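Local structure of nucleotidyl transferase (Methanothermobacter thermautotrophicus, 6PLJ) at residues A[144-158]-A[169-181]. The protein probably transfers nucleotidyl groups as a MobA-like enzyme, and may take part in pseudomurein cell wall synthesis in a methanogenic archaeon. Residues are numbered along the deposited sequence; the frame is centred on the assembly and turned at random. Where two conformers were deposited one is given.
Sequences IAEHADGSTVSILAR and GIGMPLAAGADLL. With EDO (1,2-ethanediol), chain B.
Ser154 and Ala175 face each other as an antiparallel hydrogen-bonded pair between strands 152-157 and 174-177. Ser154 N gives a nearly straight bond to Ala175 O (2.9 Å), in the carbonyl plane. Ala175 N returns one to Ser154 O (2.8 Å). Leu156 N extends the ladder to Pro173 O; the peptide bond before Pro173 is cis. These strands lie inside the mixed sheet of the MobA-like domain, next to strands 205-210 and 125-130.

Both faces of the two paired strands are tightly packed. On one, Ile144 of helix 138-147 sets CG2 on Ala175 and CD1 on Pro173 CG (3.7 Å), while Ala148 CB meets Ala175 CB. On the other, Ile155 extends with CG1 anti to its backbone N (chi1 -169°). This carries Ile155 CD1 to Ile170 CD1 (3.8 Å), the two side chains crossing at about a right angle; Leu196 and Leu164 also touch Ile155. With an alanine here, Ile170 CD1 and Leu174 CB would probably lose a packing partner and a gap would open.

The exposed ends are looser. Arg158 turns its guanidinium edge to Gly169 O, with NE at 2.8 Å and NH2 at 2.9 Å. A water joins Gly150 O to Leu180 N. Another bridges buried Leu156 O and Met172 O to Gly171 N. The chemistry implies an apolar, backbone-bonded centre, with an arginine and waters serving several backbone groups where strand pairing stops, though Gly171 O stays buried without a partner.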
ATOM      1  N   ILE A 144       0.399  12.373   3.276  1.00 14.42           N
ATOM      2  CA  ILE A 144      -0.295  11.400   4.115  1.00 14.15           C
ATOM      3  C   ILE A 144       0.496  11.159   5.404  1.00 14.95           C
ATOM      4  O   ILE A 144      -0.060  11.234   6.494  1.00 15.30           O
ATOM      5  CB  ILE A 144      -0.590  10.089   3.340  1.00 13.36           C
ATOM      6  CG1 ILE A 144      -1.658  10.396   2.282  1.00 13.47           C
ATOM      7  CG2 ILE A 144      -1.082   8.971   4.271  1.00 13.25           C
ATOM      8  CD1 ILE A 144      -1.909   9.284   1.292  1.00 13.55           C
ATOM      9  N   ALA A 145       1.793  10.929   5.281  1.00 14.94           N
ATOM     10  CA  ALA A 145       2.623  10.668   6.459  1.00 15.74           C
ATOM     11  C   ALA A 145       2.619  11.850   7.425  1.00 17.60           C
ATOM     12  O   ALA A 145       2.570  11.655   8.656  1.00 17.22           O
ATOM     13  CB  ALA A 145       4.041  10.301   6.036  1.00 15.87           C
ATOM     14  N   GLU A 146       2.638  13.059   6.868  1.00 18.90           N
ATOM     15  CA  GLU A 146       2.696  14.297   7.664  1.00 20.88           C
ATOM     16  C   GLU A 146       1.457  14.556   8.513  1.00 21.33           C
ATOM     17  O   GLU A 146       1.554  15.228   9.541  1.00 22.61           O
ATOM     18  CB  GLU A 146       2.905  15.506   6.750  1.00 22.25           C
ATOM     19  CG  GLU A 146       4.299  15.627   6.155  1.00 24.93           C
ATOM     20  CD  GLU A 146       4.364  16.664   5.040  1.00 26.81           C
ATOM     21  OE1 GLU A 146       3.294  17.115   4.564  1.00 29.70           O
ATOM     22  OE2 GLU A 146       5.485  17.032   4.638  1.00 28.94           O
ATOM     23  N   HIS A 147       0.302  14.051   8.074  1.00 20.57           N
ATOM     24  CA  HIS A 147      -0.971  14.256   8.767  1.00 20.95           C
ATOM     25  C   HIS A 147      -1.288  13.214   9.838  1.00 19.67           C
ATOM     26  O   HIS A 147      -2.270  13.357  10.570  1.00 20.86           O
ATOM     27  CB  HIS A 147      -2.130  14.309   7.764  1.00 22.58           C
ATOM     28  CG  HIS A 147      -2.320  15.649   7.132  1.00 24.78           C
ATOM     29  ND1 HIS A 147      -2.996  16.676   7.761  1.00 25.64           N
ATOM     30  CD2 HIS A 147      -1.932  16.132   5.929  1.00 25.31           C
ATOM     31  CE1 HIS A 147      -3.014  17.733   6.968  1.00 26.07           C
ATOM     32  NE2 HIS A 147      -2.376  17.431   5.852  1.00 26.92           N
ATOM     33  N   ALA A 148      -0.483  12.157   9.925  1.00 17.89           N
ATOM     34  CA  ALA A 148      -0.678  11.125  10.926  1.00 17.76           C
ATOM     35  C   ALA A 148      -0.044  11.597  12.233  1.00 19.04           C
ATOM     36  O   ALA A 148       0.911  12.362  12.221  1.00 19.60           O
ATOM     37  CB  ALA A 148      -0.030   9.830  10.472  1.00 17.96           C
ATOM     38  N   ASP A 149      -0.602  11.146  13.343  1.00 19.74           N
ATOM     39  CA  ASP A 149       0.055  11.268  14.652  1.00 21.72           C
ATOM     40  C   ASP A 149      -0.408  10.111  15.523  1.00 21.94           C
ATOM     41  O   ASP A 149      -1.045   9.193  15.015  1.00 22.39           O
ATOM     42  CB  ASP A 149      -0.158  12.666  15.269  1.00 23.19           C
ATOM     43  CG  ASP A 149      -1.589  12.945  15.698  1.00 24.31           C
ATOM     44  OD1 ASP A 149      -2.413  12.027  15.874  1.00 25.31           O
ATOM     45  OD2 ASP A 149      -1.887  14.138  15.893  1.00 28.72           O
ATOM     46  N   GLY A 150      -0.086  10.124  16.817  1.00 22.20           N
ATOM     47  CA  GLY A 150      -0.452   9.014  17.703  1.00 22.38           C
ATOM     48  C   GLY A 150      -1.908   8.586  17.644  1.00 21.83           C
ATOM     49  O   GLY A 150      -2.203   7.389  17.624  1.00 22.90           O
ATOM     50  N   SER A 151      -2.815   9.558  17.582  0.80 22.36           N
ATOM     51  CA  SER A 151      -4.248   9.279  17.593  0.80 22.48           C
ATOM     52  C   SER A 151      -4.986   9.682  16.315  0.80 22.27           C
ATOM     53  O   SER A 151      -6.206   9.673  16.291  0.80 23.43           O
ATOM     54  CB  SER A 151      -4.872   9.975  18.802  0.80 23.95           C
ATOM     55  OG  SER A 151      -4.276   9.464  19.981  0.80 25.10           O
ATOM     56  N   THR A 152      -4.262  10.072  15.273  1.00 21.04           N
ATOM     57  CA  THR A 152      -4.888  10.431  13.997  1.00 20.01           C
ATOM     58  C   THR A 152      -4.385   9.526  12.903  1.00 18.01           C
ATOM     59  O   THR A 152      -3.170   9.327  12.756  1.00 17.36           O
ATOM     60  CB  THR A 152      -4.573  11.886  13.623  1.00 21.10           C
ATOM     61  OG1 THR A 152      -4.986  12.733  14.699  1.00 24.43           O
ATOM     62  CG2 THR A 152      -5.299  12.305  12.351  1.00 21.76           C
ATOM     63  N   VAL A 153      -5.332   8.987  12.148  1.00 15.79           N
ATOM     64  CA  VAL A 153      -5.034   8.191  10.967  1.00 14.61           C
ATOM     65  C   VAL A 153      -5.247   9.102   9.779  1.00 14.10           C
ATOM     66  O   VAL A 153      -6.250   9.837   9.715  1.00 15.04           O
ATOM     67  CB  VAL A 153      -5.929   6.944  10.878  1.00 14.28           C
ATOM     68  CG1 VAL A 153      -5.608   6.133   9.626  1.00 14.18           C
ATOM     69  CG2 VAL A 153      -5.768   6.067  12.122  1.00 14.87           C
ATOM     70  N   SER A 154      -4.296   9.094   8.854  0.50 12.97           N
ATOM     71  CA  SER A 154      -4.400   9.867   7.630  0.50 12.66           C
ATOM     72  C   SER A 154      -4.464   8.877   6.489  0.50 12.41           C
ATOM     73  O   SER A 154      -3.922   7.784   6.579  0.50 11.86           O
ATOM     74  CB  SER A 154      -3.204  10.794   7.481  0.50 12.68           C
ATOM     75  OG  SER A 154      -2.016  10.037   7.420  0.50 12.94           O
ATOM     76  N   ILE A 155      -5.155   9.246   5.425  1.00 12.30           N
ATOM     77  CA  ILE A 155      -5.444   8.294   4.355  1.00 12.44           C
ATOM     78  C   ILE A 155      -5.665   9.001   3.039  1.00 12.24           C
ATOM     79  O   ILE A 155      -6.094  10.159   3.024  1.00 12.50           O
ATOM     80  CB  ILE A 155      -6.686   7.461   4.747  1.00 12.90           C
ATOM     81  CG1 ILE A 155      -6.893   6.277   3.800  1.00 12.90           C
ATOM     82  CG2 ILE A 155      -7.940   8.341   4.854  1.00 13.52           C
ATOM     83  CD1 ILE A 155      -7.798   5.237   4.397  1.00 13.13           C
ATOM     84  N   LEU A 156      -5.351   8.307   1.944  1.00 11.39           N
ATOM     85  CA  LEU A 156      -5.644   8.832   0.611  1.00 11.10           C
ATOM     86  C   LEU A 156      -7.159   8.850   0.425  1.00 11.38           C
ATOM     87  O   LEU A 156      -7.816   7.827   0.492  1.00 11.00           O
ATOM     88  CB  LEU A 156      -4.976   7.982  -0.472  1.00 10.78           C
ATOM     89  CG  LEU A 156      -5.111   8.489  -1.915  1.00 10.74           C
ATOM     90  CD1 LEU A 156      -4.444   9.841  -2.060  1.00 10.99           C
ATOM     91  CD2 LEU A 156      -4.526   7.481  -2.897  1.00 10.62           C
ATOM     92  N   ALA A 157      -7.690  10.044   0.203  1.00 11.67           N
ATOM     93  CA  ALA A 157      -9.130  10.260   0.118  1.00 12.19           C
ATOM     94  C   ALA A 157      -9.609   9.989  -1.299  1.00 12.58           C
ATOM     95  O   ALA A 157      -8.850  10.082  -2.267  1.00 12.57           O
ATOM     96  CB  ALA A 157      -9.459  11.690   0.510  1.00 11.92           C
ATOM     97  N   ARG A 158     -10.885   9.650  -1.401  1.00 13.31           N
ATOM     98  CA  ARG A 158     -11.543   9.445  -2.689  1.00 14.35           C
ATOM     99  C   ARG A 158     -11.915  10.791  -3.312  1.00 14.77           C
ATOM    100  O   ARG A 158     -12.028  10.902  -4.532  1.00 15.01           O
ATOM    101  CB  ARG A 158     -12.767   8.545  -2.483  1.00 14.15           C
ATOM    102  CG  ARG A 158     -13.602   8.234  -3.701  1.00 14.51           C
ATOM    103  CD  ARG A 158     -12.825   7.525  -4.801  1.00 14.29           C
ATOM    104  NE  ARG A 158     -12.276   6.221  -4.411  1.00 14.13           N
ATOM    105  CZ  ARG A 158     -11.737   5.343  -5.270  1.00 14.26           C
ATOM    106  NH1 ARG A 158     -11.646   5.622  -6.574  1.00 15.19           N
ATOM    107  NH2 ARG A 158     -11.268   4.183  -4.834  1.00 14.70           N
ATOM    108  N   GLY A 169     -14.885   4.032  -0.443  1.00 14.61           N
ATOM    109  CA  GLY A 169     -13.958   4.088  -1.557  1.00 14.05           C
ATOM    110  C   GLY A 169     -12.519   4.361  -1.170  1.00 13.85           C
ATOM    111  O   GLY A 169     -11.733   4.816  -2.010  1.00 13.47           O
ATOM    112  N   ILE A 170     -12.178   4.121   0.096  1.00 13.41           N
ATOM    113  CA  ILE A 170     -10.803   4.329   0.550  1.00 13.15           C
ATOM    114  C   ILE A 170     -10.215   3.090   1.222  1.00 12.97           C
ATOM    115  O   ILE A 170     -10.929   2.159   1.594  1.00 13.07           O
ATOM    116  CB  ILE A 170     -10.659   5.567   1.458  1.00 13.73           C
ATOM    117  CG1 ILE A 170     -11.448   5.409   2.762  1.00 14.00           C
ATOM    118  CG2 ILE A 170     -11.059   6.821   0.694  1.00 13.58           C
ATOM    119  CD1 ILE A 170     -11.317   6.593   3.696  1.00 14.61           C
ATOM    120  N   GLY A 171      -8.895   3.084   1.358  1.00 12.76           N
ATOM    121  CA  GLY A 171      -8.224   1.950   1.956  1.00 12.85           C
ATOM    122  C   GLY A 171      -6.778   2.212   2.206  1.00 13.57           C
ATOM    123  O   GLY A 171      -6.356   2.288   3.360  1.00 14.67           O
ATOM    124  N   MET A 172      -6.031   2.349   1.108  0.50 13.34           N
ATOM    125  CA  MET A 172      -4.593   2.594   1.126  0.50 12.95           C
ATOM    126  C   MET A 172      -4.223   3.685   0.134  0.50 12.11           C
ATOM    127  O   MET A 172      -4.992   4.003  -0.778  0.50 11.59           O
ATOM    128  CB  MET A 172      -3.843   1.328   0.728  0.50 13.59           C
ATOM    129  CG  MET A 172      -4.186   0.114   1.554  0.50 14.05           C
ATOM    130  SD  MET A 172      -3.427   0.311   3.164  0.50 14.66           S
ATOM    131  CE  MET A 172      -1.870  -0.489   2.823  0.50 13.13           C
ATOM    132  N   PRO A 173      -3.047   4.291   0.301  1.00 11.04           N
ATOM    133  CA  PRO A 173      -2.134   4.246   1.454  1.00 10.77           C
ATOM    134  C   PRO A 173      -2.720   5.006   2.644  1.00  9.98           C
ATOM    135  O   PRO A 173      -3.604   5.851   2.484  1.00  9.76           O
ATOM    136  CB  PRO A 173      -0.899   4.957   0.934  1.00 10.64           C
ATOM    137  CG  PRO A 173      -1.423   5.897  -0.076  1.00 10.93           C
ATOM    138  CD  PRO A 173      -2.523   5.173  -0.755  1.00 10.98           C
ATOM    139  N   LEU A 174      -2.220   4.701   3.830  1.00  9.27           N
ATOM    140  CA  LEU A 174      -2.626   5.405   5.039  1.00  9.55           C
ATOM    141  C   LEU A 174      -1.408   5.533   5.917  1.00  9.68           C
ATOM    142  O   LEU A 174      -0.399   4.846   5.706  1.00  9.64           O
ATOM    143  CB  LEU A 174      -3.772   4.671   5.767  1.00  9.53           C
ATOM    144  CG  LEU A 174      -3.500   3.252   6.274  1.00  9.93           C
ATOM    145  CD1 LEU A 174      -2.699   3.232   7.575  1.00 10.31           C
ATOM    146  CD2 LEU A 174      -4.794   2.466   6.448  1.00 10.38           C
ATOM    147  N   ALA A 175      -1.485   6.414   6.898  1.00  9.57           N
ATOM    148  CA  ALA A 175      -0.429   6.504   7.901  1.00  9.71           C
ATOM    149  C   ALA A 175      -1.082   6.629   9.259  1.00 10.03           C
ATOM    150  O   ALA A 175      -2.144   7.230   9.399  1.00 10.25           O
ATOM    151  CB  ALA A 175       0.500   7.662   7.629  1.00  9.82           C
ATOM    152  N   ALA A 176      -0.435   6.061  10.266  1.00  9.71           N
ATOM    153  CA  ALA A 176      -0.977   6.089  11.610  1.00  9.99           C
ATOM    154  C   ALA A 176       0.126   5.833  12.607  1.00 10.33           C
ATOM    155  O   ALA A 176       1.171   5.295  12.269  1.00 10.11           O
ATOM    156  CB  ALA A 176      -2.061   5.031  11.771  1.00 10.18           C
ATOM    157  N   GLY A 177      -0.154   6.171  13.859  1.00 10.44           N
ATOM    158  CA  GLY A 177       0.719   5.757  14.954  1.00 10.63           C
ATOM    159  C   GLY A 177       0.883   4.253  15.007  1.00 10.60           C
ATOM    160  O   GLY A 177      -0.069   3.499  14.806  1.00 10.40           O
ATOM    161  N   ALA A 178       2.112   3.805  15.264  1.00 10.58           N
ATOM    162  CA  ALA A 178       2.404   2.385  15.351  1.00 10.90           C
ATOM    163  C   ALA A 178       1.598   1.718  16.475  1.00 10.67           C
ATOM    164  O   ALA A 178       1.069   0.638  16.271  1.00  9.92           O
ATOM    165  CB  ALA A 178       3.898   2.138  15.540  1.00 11.31           C
ATOM    166  N   ASP A 179       1.464   2.364  17.642  1.00 11.27           N
ATOM    167  CA  ASP A 179       0.706   1.739  18.733  1.00 11.72           C
ATOM    168  C   ASP A 179      -0.751   1.557  18.310  1.00 11.16           C
ATOM    169  O   ASP A 179      -1.345   0.525  18.599  1.00 11.35           O
ATOM    170  CB  ASP A 179       0.695   2.583  20.008  1.00 12.72           C
ATOM    171  CG  ASP A 179       1.992   2.567  20.765  1.00 14.22           C
ATOM    172  OD1 ASP A 179       2.869   1.715  20.506  1.00 15.58           O
ATOM    173  OD2 ASP A 179       2.109   3.426  21.682  1.00 15.33           O
ATOM    174  N   LEU A 180      -1.324   2.561  17.645  1.00 10.99           N
ATOM    175  CA  LEU A 180      -2.713   2.470  17.187  1.00 11.01           C
ATOM    176  C   LEU A 180      -2.854   1.329  16.187  1.00 10.80           C
ATOM    177  O   LEU A 180      -3.810   0.544  16.251  1.00 10.34           O
ATOM    178  CB  LEU A 180      -3.165   3.793  16.577  1.00 11.46           C
ATOM    179  CG  LEU A 180      -4.622   3.836  16.085  1.00 12.03           C
ATOM    180  CD1 LEU A 180      -5.220   5.214  16.300  1.00 12.60           C
ATOM    181  CD2 LEU A 180      -4.764   3.410  14.630  1.00 11.96           C
ATOM    182  N   LEU A 181      -1.927   1.224  15.243  1.00 10.43           N
ATOM    183  CA  LEU A 181      -1.979   0.084  14.311  1.00 10.58           C
ATOM    184  C   LEU A 181      -1.827  -1.271  15.002  1.00 10.94           C
ATOM    185  O   LEU A 181      -2.469  -2.248  14.612  1.00 10.95           O
ATOM    186  CB  LEU A 181      -0.953   0.230  13.190  1.00 10.46           C
ATOM    187  CG  LEU A 181      -1.261   1.368  12.223  1.00 10.62           C
ATOM    188  CD1 LEU A 181      -0.067   1.646  11.327  1.00 11.13           C
ATOM    189  CD2 LEU A 181      -2.496   1.042  11.394  1.00 10.91           C
TER
HETATM  190  C1  EDO B 301      -7.258   2.300  -2.693  1.00 20.94           C
HETATM  191  O1  EDO B 301      -7.192   1.452  -1.526  1.00 20.17           O
HETATM  192  C2  EDO B 301      -8.653   2.882  -2.808  1.00 21.53           C
HETATM  193  O2  EDO B 301      -9.566   1.802  -3.032  1.00 23.38           O
HETATM  194  O   HOH W   1      -2.760   7.074  14.605  1.00 18.21           O
HETATM  195  O   HOH W   2      -0.267   5.343  18.108  1.00 14.88           O
HETATM  196  O   HOH W   3      -7.556   5.145  -0.040  1.00 11.61           O